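Local coordinates for pesticidal crystal protein Cry4Aa (Bacillus thuringiensis, PDB 2C9K) that kills mosquito larvae by binding midgut epithelial cells of the insect and causing their colloid-osmotic lysis, at residues V477-L482 and D504-T509; F520-Y525 and Y570-N575. One frame throughout, in Å; residues are numbered along the deposited sequence.

Both contacts lie in the C-terminal domain of the toxin fragment, the beta-sandwich of three-domain Cry toxins. Contact 1 comes first in the chain and closes before contact 2 opens. Strand 505-511 of contact 1 is followed directly by strand 517-527 of contact 2. The two strands belong to different sheets. Contact 1 sits at the outer strand of an antiparallel sheet, and contact 2 pairs two strands of a second sheet, which includes strand 600-609. Their centres are about 17 Å apart and their nearest atoms about 6 Å apart, so they do not touch. Strands 536-541 and 545-550, from the sheet of contact 1, cover the apolar face of contact 2.

Contact 1: V477-L482 and D504-T509; sequences VKANSL and DHFKIT
A classic beta bulge joins 477-482 to 504-509, with Asn480 and Ser481 both facing Lys507. Lys507 O accepts from Asn480 N at 3.0 Å and, weakly, from Ser481 N at 3.3 Å. Lys507 N returns a bond to Ser481 O at 2.9 Å. Asn480 is also held by its side chain. Its CG sits between the backbone N and the carbonyl carbon (chi1 51°), and the amide beyond it lies across the ends of Lys507 and Thr509. The Lys507 chain, bent at chi2 and chi3, brings NZ to Asn480 OD1 at 2.7 Å, from above the carbonyl plane. Asn480 ND2 gives a bond to Thr509 OG1 at 2.9 Å, with the hydroxyl near the amide plane, and another to Thr323 O. These bonds to both ends of the amide fix its rotation. Ala479 CB packs against Ile508 CB at 3.5 Å and meets the Phe506 ring obliquely. Leu482 CD1 touches Phe506 CB. A water accepts from Thr509 N and donates to Lys478 O, while Lys478 NZ turns away to Glu258, Asp461 and Asn464. This is a classic bulge at an edge strand of the C-terminal beta-sandwich, where it meets middle-domain residues such as Thr323.

Contact 2: F520-Y525 and Y570-N575; sequences FIRIRY and YLEFSN
Ile521 and Ile523 pack tightly against Phe573 on the apolar face of this antiparallel pair. Ile521 CG1 lies 3.4 Å from Phe573 CD1, the two side chains side by side. Ile523 CD1 meets Phe573 CE1 obliquely at 3.6 Å. Leu571 CD1 lies against the Tyr525 hydroxyl, which is hydrogen-bonded to Asn552 N. Ile523 and Leu571 form the hydrogen-bonded pair, with N to O bonds in both directions. Phe573 N adds a nearly straight bond to Ile521 O. On the other face, Tyr570 CD2 lies over the Arg522 guanidinium, whose plane is turned 83° from the ring. Arg524 CG is anti to its backbone N (chi1 -173°) and makes a CH-pi contact over the Tyr570 ring. Arg522 forms a salt bridge to Glu606 and Arg524 one to Asp603; Tyr570 OH is hydrogen-bonded to Tyr251 OH. Arg522 NH1 donates to Lys250 O. Glu572 OE1, 4.9 Å from NH1, is too far for a direct salt bridge; a water links them, weakly at OE1. Towards exposed Ser574 the pairing gives way, and a water accepts from Ile521 N. The apolar face packs on strands 536-541 and 545-550, as in the beta-sandwich of the Cry toxin C-terminal domain.

Contact 1: V477-L482 and D504-T509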
loop_
_atom_site.group_PDB
_atom_site.type_symbol
_atom_site.label_atom_id
_atom_site.label_comp_id
_atom_site.label_asym_id
_atom_site.label_seq_id
_atom_site.Cartn_x
_atom_site.Cartn_y
_atom_site.Cartn_z
ATOM N N VAL A 477 -8.618 2.990 -9.686
ATOM C CA VAL A 477 -7.407 3.148 -10.468
ATOM C C VAL A 477 -7.029 1.868 -11.206
ATOM O O VAL A 477 -6.065 1.869 -11.978
ATOM C CB VAL A 477 -6.204 3.601 -9.595
ATOM C CG1 VAL A 477 -6.405 5.044 -9.140
ATOM C CG2 VAL A 477 -6.046 2.678 -8.397
ATOM N N LYS A 478 -7.774 0.785 -10.980
ATOM C CA LYS A 478 -7.497 -0.481 -11.666
ATOM C C LYS A 478 -8.153 -0.464 -13.041
ATOM O O LYS A 478 -8.223 -1.483 -13.724
ATOM C CB LYS A 478 -8.027 -1.679 -10.871
ATOM C CG LYS A 478 -7.286 -1.987 -9.578
ATOM C CD LYS A 478 -5.846 -2.399 -9.829
ATOM C CE LYS A 478 -5.754 -3.654 -10.691
ATOM N NZ LYS A 478 -6.488 -4.802 -10.095
ATOM N N ALA A 479 -8.639 0.707 -13.435
ATOM C CA ALA A 479 -9.290 0.888 -14.726
ATOM C C ALA A 479 -8.224 1.015 -15.807
ATOM O O ALA A 479 -7.046 1.206 -15.493
ATOM C CB ALA A 479 -10.148 2.139 -14.700
ATOM N N ASN A 480 -8.635 0.913 -17.072
ATOM C CA ASN A 480 -7.693 1.018 -18.180
ATOM C C ASN A 480 -8.010 2.132 -19.182
ATOM O O ASN A 480 -7.349 2.251 -20.218
ATOM C CB ASN A 480 -7.588 -0.322 -18.911
ATOM C CG ASN A 480 -8.946 -0.897 -19.293
ATOM O OD1 ASN A 480 -9.897 -0.154 -19.554
ATOM N ND2 ASN A 480 -9.035 -2.228 -19.349
ATOM N N SER A 481 -9.013 2.950 -18.875
ATOM C CA SER A 481 -9.389 4.054 -19.751
ATOM C C SER A 481 -9.852 5.262 -18.936
ATOM O O SER A 481 -10.732 5.155 -18.076
ATOM C CB SER A 481 -10.498 3.624 -20.710
ATOM O OG SER A 481 -10.885 4.714 -21.534
ATOM N N LEU A 482 -9.270 6.419 -19.221
ATOM C CA LEU A 482 -9.605 7.627 -18.485
ATOM C C LEU A 482 -9.918 8.812 -19.390
ATOM O O LEU A 482 -9.091 9.224 -20.200
ATOM C CB LEU A 482 -8.437 7.976 -17.572
ATOM C CG LEU A 482 -8.540 9.220 -16.701
ATOM C CD1 LEU A 482 -9.523 8.985 -15.562
ATOM C CD2 LEU A 482 -7.145 9.552 -16.171
ATOM N N ASP A 504 -15.675 13.195 -16.687
ATOM C CA ASP A 504 -16.447 12.734 -17.832
ATOM C C ASP A 504 -16.772 11.243 -17.798
ATOM O O ASP A 504 -17.877 10.832 -17.433
ATOM C CB ASP A 504 -15.694 13.050 -19.130
ATOM C CG ASP A 504 -14.188 12.834 -19.009
ATOM O OD1 ASP A 504 -13.766 11.952 -18.231
ATOM O OD2 ASP A 504 -13.422 13.539 -19.703
ATOM N N HIS A 505 -15.796 10.434 -18.185
ATOM C CA HIS A 505 -15.970 8.996 -18.224
ATOM C C HIS A 505 -14.665 8.279 -17.888
ATOM O O HIS A 505 -13.600 8.892 -17.865
ATOM C CB HIS A 505 -16.398 8.592 -19.623
ATOM C CG HIS A 505 -15.425 9.012 -20.682
ATOM N ND1 HIS A 505 -15.269 10.326 -21.068
ATOM C CD2 HIS A 505 -14.537 8.299 -21.413
ATOM C CE1 HIS A 505 -14.328 10.403 -21.992
ATOM N NE2 HIS A 505 -13.867 9.187 -22.219
ATOM N N PHE A 506 -14.766 6.980 -17.620
ATOM C CA PHE A 506 -13.608 6.133 -17.339
ATOM C C PHE A 506 -14.119 4.707 -17.334
ATOM O O PHE A 506 -15.246 4.465 -16.916
ATOM C CB PHE A 506 -12.924 6.514 -16.005
ATOM C CG PHE A 506 -13.643 6.048 -14.759
ATOM C CD1 PHE A 506 -13.495 4.745 -14.294
ATOM C CD2 PHE A 506 -14.420 6.936 -14.015
ATOM C CE1 PHE A 506 -14.107 4.337 -13.100
ATOM C CE2 PHE A 506 -15.037 6.541 -12.824
ATOM C CZ PHE A 506 -14.880 5.243 -12.367
ATOM N N LYS A 507 -13.312 3.773 -17.836
ATOM C CA LYS A 507 -13.724 2.371 -17.889
ATOM C C LYS A 507 -12.748 1.372 -17.287
ATOM O O LYS A 507 -11.557 1.375 -17.585
ATOM C CB LYS A 507 -14.014 1.961 -19.329
ATOM C CG LYS A 507 -14.391 0.493 -19.497
ATOM C CD LYS A 507 -13.226 -0.334 -20.009
ATOM C CE LYS A 507 -12.854 0.074 -21.408
ATOM N NZ LYS A 507 -11.501 -0.416 -21.755
ATOM N N ILE A 508 -13.265 0.513 -16.426
ATOM C CA ILE A 508 -12.447 -0.510 -15.816
ATOM C C ILE A 508 -13.008 -1.826 -16.364
ATOM O O ILE A 508 -14.229 -1.974 -16.513
ATOM C CB ILE A 508 -12.529 -0.425 -14.262
ATOM C CG1 ILE A 508 -12.638 -1.811 -13.642
ATOM C CG2 ILE A 508 -13.697 0.420 -13.844
ATOM C CD1 ILE A 508 -11.357 -2.565 -13.637
ATOM N N THR A 509 -12.114 -2.755 -16.705
ATOM C CA THR A 509 -12.509 -4.055 -17.241
ATOM C C THR A 509 -12.346 -5.153 -16.190
ATOM O O THR A 509 -11.300 -5.263 -15.559
ATOM C CB THR A 509 -11.658 -4.412 -18.464
ATOM O OG1 THR A 509 -11.670 -3.315 -19.379
ATOM C CG2 THR A 509 -12.215 -5.643 -19.161
HETATM O O HOH W 1 -9.498 -1.875 -15.930
#

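Contact 2: F520-Y525 and Y570-N575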
loop_
_atom_site.group_PDB
_atom_site.type_symbol
_atom_site.label_atom_id
_atom_site.label_comp_id
_atom_site.label_asym_id
_atom_site.label_seq_id
_atom_site.Cartn_x
_atom_site.Cartn_y
_atom_site.Cartn_z
ATOM N N PHE A 520 -24.938 -6.249 -6.788
ATOM C CA PHE A 520 -25.356 -4.868 -6.656
ATOM C C PHE A 520 -23.972 -4.245 -6.728
ATOM O O PHE A 520 -23.059 -4.707 -6.045
ATOM C CB PHE A 520 -26.011 -4.580 -5.293
ATOM C CG PHE A 520 -27.473 -4.929 -5.241
ATOM C CD1 PHE A 520 -27.989 -5.686 -4.192
ATOM C CD2 PHE A 520 -28.326 -4.562 -6.282
ATOM C CE1 PHE A 520 -29.323 -6.080 -4.187
ATOM C CE2 PHE A 520 -29.670 -4.956 -6.283
ATOM C CZ PHE A 520 -30.163 -5.718 -5.235
ATOM N N ILE A 521 -23.766 -3.264 -7.590
ATOM C CA ILE A 521 -22.449 -2.669 -7.605
ATOM C C ILE A 521 -22.575 -1.410 -6.728
ATOM O O ILE A 521 -23.519 -0.635 -6.864
ATOM C CB ILE A 521 -21.921 -2.421 -9.095
ATOM C CG1 ILE A 521 -21.680 -0.944 -9.356
ATOM C CG2 ILE A 521 -22.859 -3.050 -10.114
ATOM C CD1 ILE A 521 -20.415 -0.456 -8.755
ATOM N N ARG A 522 -21.647 -1.265 -5.782
ATOM C CA ARG A 522 -21.634 -0.156 -4.819
ATOM C C ARG A 522 -20.372 0.682 -4.982
ATOM O O ARG A 522 -19.310 0.143 -5.260
ATOM C CB ARG A 522 -21.692 -0.734 -3.407
ATOM C CG ARG A 522 -21.759 0.276 -2.306
ATOM C CD ARG A 522 -21.924 -0.420 -0.975
ATOM N NE ARG A 522 -20.669 -0.951 -0.451
ATOM C CZ ARG A 522 -20.578 -1.686 0.656
ATOM N NH1 ARG A 522 -21.670 -1.983 1.345
ATOM N NH2 ARG A 522 -19.398 -2.106 1.094
ATOM N N ILE A 523 -20.478 1.991 -4.789
ATOM C CA ILE A 523 -19.335 2.888 -4.961
ATOM C C ILE A 523 -18.901 3.645 -3.698
ATOM O O ILE A 523 -19.740 4.175 -2.965
ATOM C CB ILE A 523 -19.649 3.916 -6.081
ATOM C CG1 ILE A 523 -19.496 3.253 -7.443
ATOM C CG2 ILE A 523 -18.739 5.118 -5.991
ATOM C CD1 ILE A 523 -19.945 4.148 -8.556
ATOM N N ARG A 524 -17.588 3.688 -3.449
ATOM C CA ARG A 524 -17.029 4.411 -2.300
ATOM C C ARG A 524 -16.387 5.653 -2.904
ATOM O O ARG A 524 -15.331 5.572 -3.528
ATOM C CB ARG A 524 -15.966 3.569 -1.575
ATOM C CG ARG A 524 -15.449 4.197 -0.269
ATOM C CD ARG A 524 -14.655 3.203 0.580
ATOM N NE ARG A 524 -14.385 3.666 1.948
ATOM C CZ ARG A 524 -13.356 4.435 2.313
ATOM N NH1 ARG A 524 -12.471 4.851 1.421
ATOM N NH2 ARG A 524 -13.203 4.778 3.585
ATOM N N TYR A 525 -17.030 6.799 -2.711
ATOM C CA TYR A 525 -16.555 8.050 -3.292
ATOM C C TYR A 525 -16.552 9.192 -2.294
ATOM O O TYR A 525 -17.023 9.058 -1.168
ATOM C CB TYR A 525 -17.488 8.454 -4.426
ATOM C CG TYR A 525 -18.811 8.954 -3.878
ATOM C CD1 TYR A 525 -19.160 10.307 -3.947
ATOM C CD2 TYR A 525 -19.668 8.091 -3.193
ATOM C CE1 TYR A 525 -20.321 10.782 -3.343
ATOM C CE2 TYR A 525 -20.830 8.561 -2.586
ATOM C CZ TYR A 525 -21.146 9.903 -2.663
ATOM O OH TYR A 525 -22.283 10.359 -2.045
ATOM N N TYR A 570 -20.660 5.681 1.053
ATOM C CA TYR A 570 -21.056 4.602 0.160
ATOM C C TYR A 570 -22.429 4.720 -0.474
ATOM O O TYR A 570 -23.431 4.889 0.219
ATOM C CB TYR A 570 -21.013 3.266 0.900
ATOM C CG TYR A 570 -19.656 2.829 1.405
ATOM C CD1 TYR A 570 -18.993 3.544 2.404
ATOM C CD2 TYR A 570 -19.060 1.658 0.923
ATOM C CE1 TYR A 570 -17.773 3.103 2.917
ATOM C CE2 TYR A 570 -17.842 1.206 1.428
ATOM C CZ TYR A 570 -17.208 1.934 2.426
ATOM O OH TYR A 570 -16.018 1.485 2.931
ATOM N N LEU A 571 -22.472 4.612 -1.797
ATOM C CA LEU A 571 -23.738 4.640 -2.526
ATOM C C LEU A 571 -23.797 3.379 -3.366
ATOM O O LEU A 571 -22.768 2.889 -3.835
ATOM C CB LEU A 571 -23.862 5.880 -3.417
ATOM C CG LEU A 571 -24.501 7.070 -2.700
ATOM C CD1 LEU A 571 -24.630 8.257 -3.646
ATOM C CD2 LEU A 571 -25.861 6.643 -2.169
ATOM N N GLU A 572 -25.007 2.861 -3.552
ATOM C CA GLU A 572 -25.221 1.630 -4.295
ATOM C C GLU A 572 -26.281 1.828 -5.369
ATOM O O GLU A 572 -27.292 2.488 -5.135
ATOM C CB GLU A 572 -25.679 0.558 -3.312
ATOM C CG GLU A 572 -25.716 -0.846 -3.836
ATOM C CD GLU A 572 -26.110 -1.833 -2.752
ATOM O OE1 GLU A 572 -25.464 -1.838 -1.678
ATOM O OE2 GLU A 572 -27.067 -2.606 -2.973
ATOM N N PHE A 573 -26.053 1.269 -6.550
ATOM C CA PHE A 573 -27.025 1.393 -7.621
ATOM C C PHE A 573 -28.192 0.464 -7.304
ATOM O O PHE A 573 -28.008 -0.581 -6.683
ATOM C CB PHE A 573 -26.408 1.002 -8.955
ATOM C CG PHE A 573 -25.285 1.887 -9.386
ATOM C CD1 PHE A 573 -23.969 1.527 -9.142
ATOM C CD2 PHE A 573 -25.541 3.068 -10.070
ATOM C CE1 PHE A 573 -22.920 2.327 -9.577
ATOM C CE2 PHE A 573 -24.501 3.878 -10.509
ATOM C CZ PHE A 573 -23.186 3.508 -10.264
ATOM N N SER A 574 -29.388 0.841 -7.741
ATOM C CA SER A 574 -30.578 0.049 -7.479
ATOM C C SER A 574 -30.653 -1.255 -8.265
ATOM O O SER A 574 -30.629 -2.337 -7.681
ATOM C CB SER A 574 -31.824 0.891 -7.741
ATOM O OG SER A 574 -31.799 1.452 -9.037
ATOM N N ASN A 575 -30.748 -1.161 -9.584
ATOM C CA ASN A 575 -30.832 -2.358 -10.415
ATOM C C ASN A 575 -29.653 -3.312 -10.213
ATOM O O ASN A 575 -28.524 -2.890 -9.974
ATOM C CB ASN A 575 -30.946 -1.968 -11.894
ATOM C CG ASN A 575 -29.892 -0.963 -12.315
ATOM O OD1 ASN A 575 -29.741 0.095 -11.700
ATOM N ND2 ASN A 575 -29.163 -1.283 -13.376
HETATM O O HOH W 2 -26.258 -2.135 -8.260
HETATM O O HOH W 3 -24.728 -0.852 1.407
HETATM O O HOH W 4 -15.392 4.019 4.622
#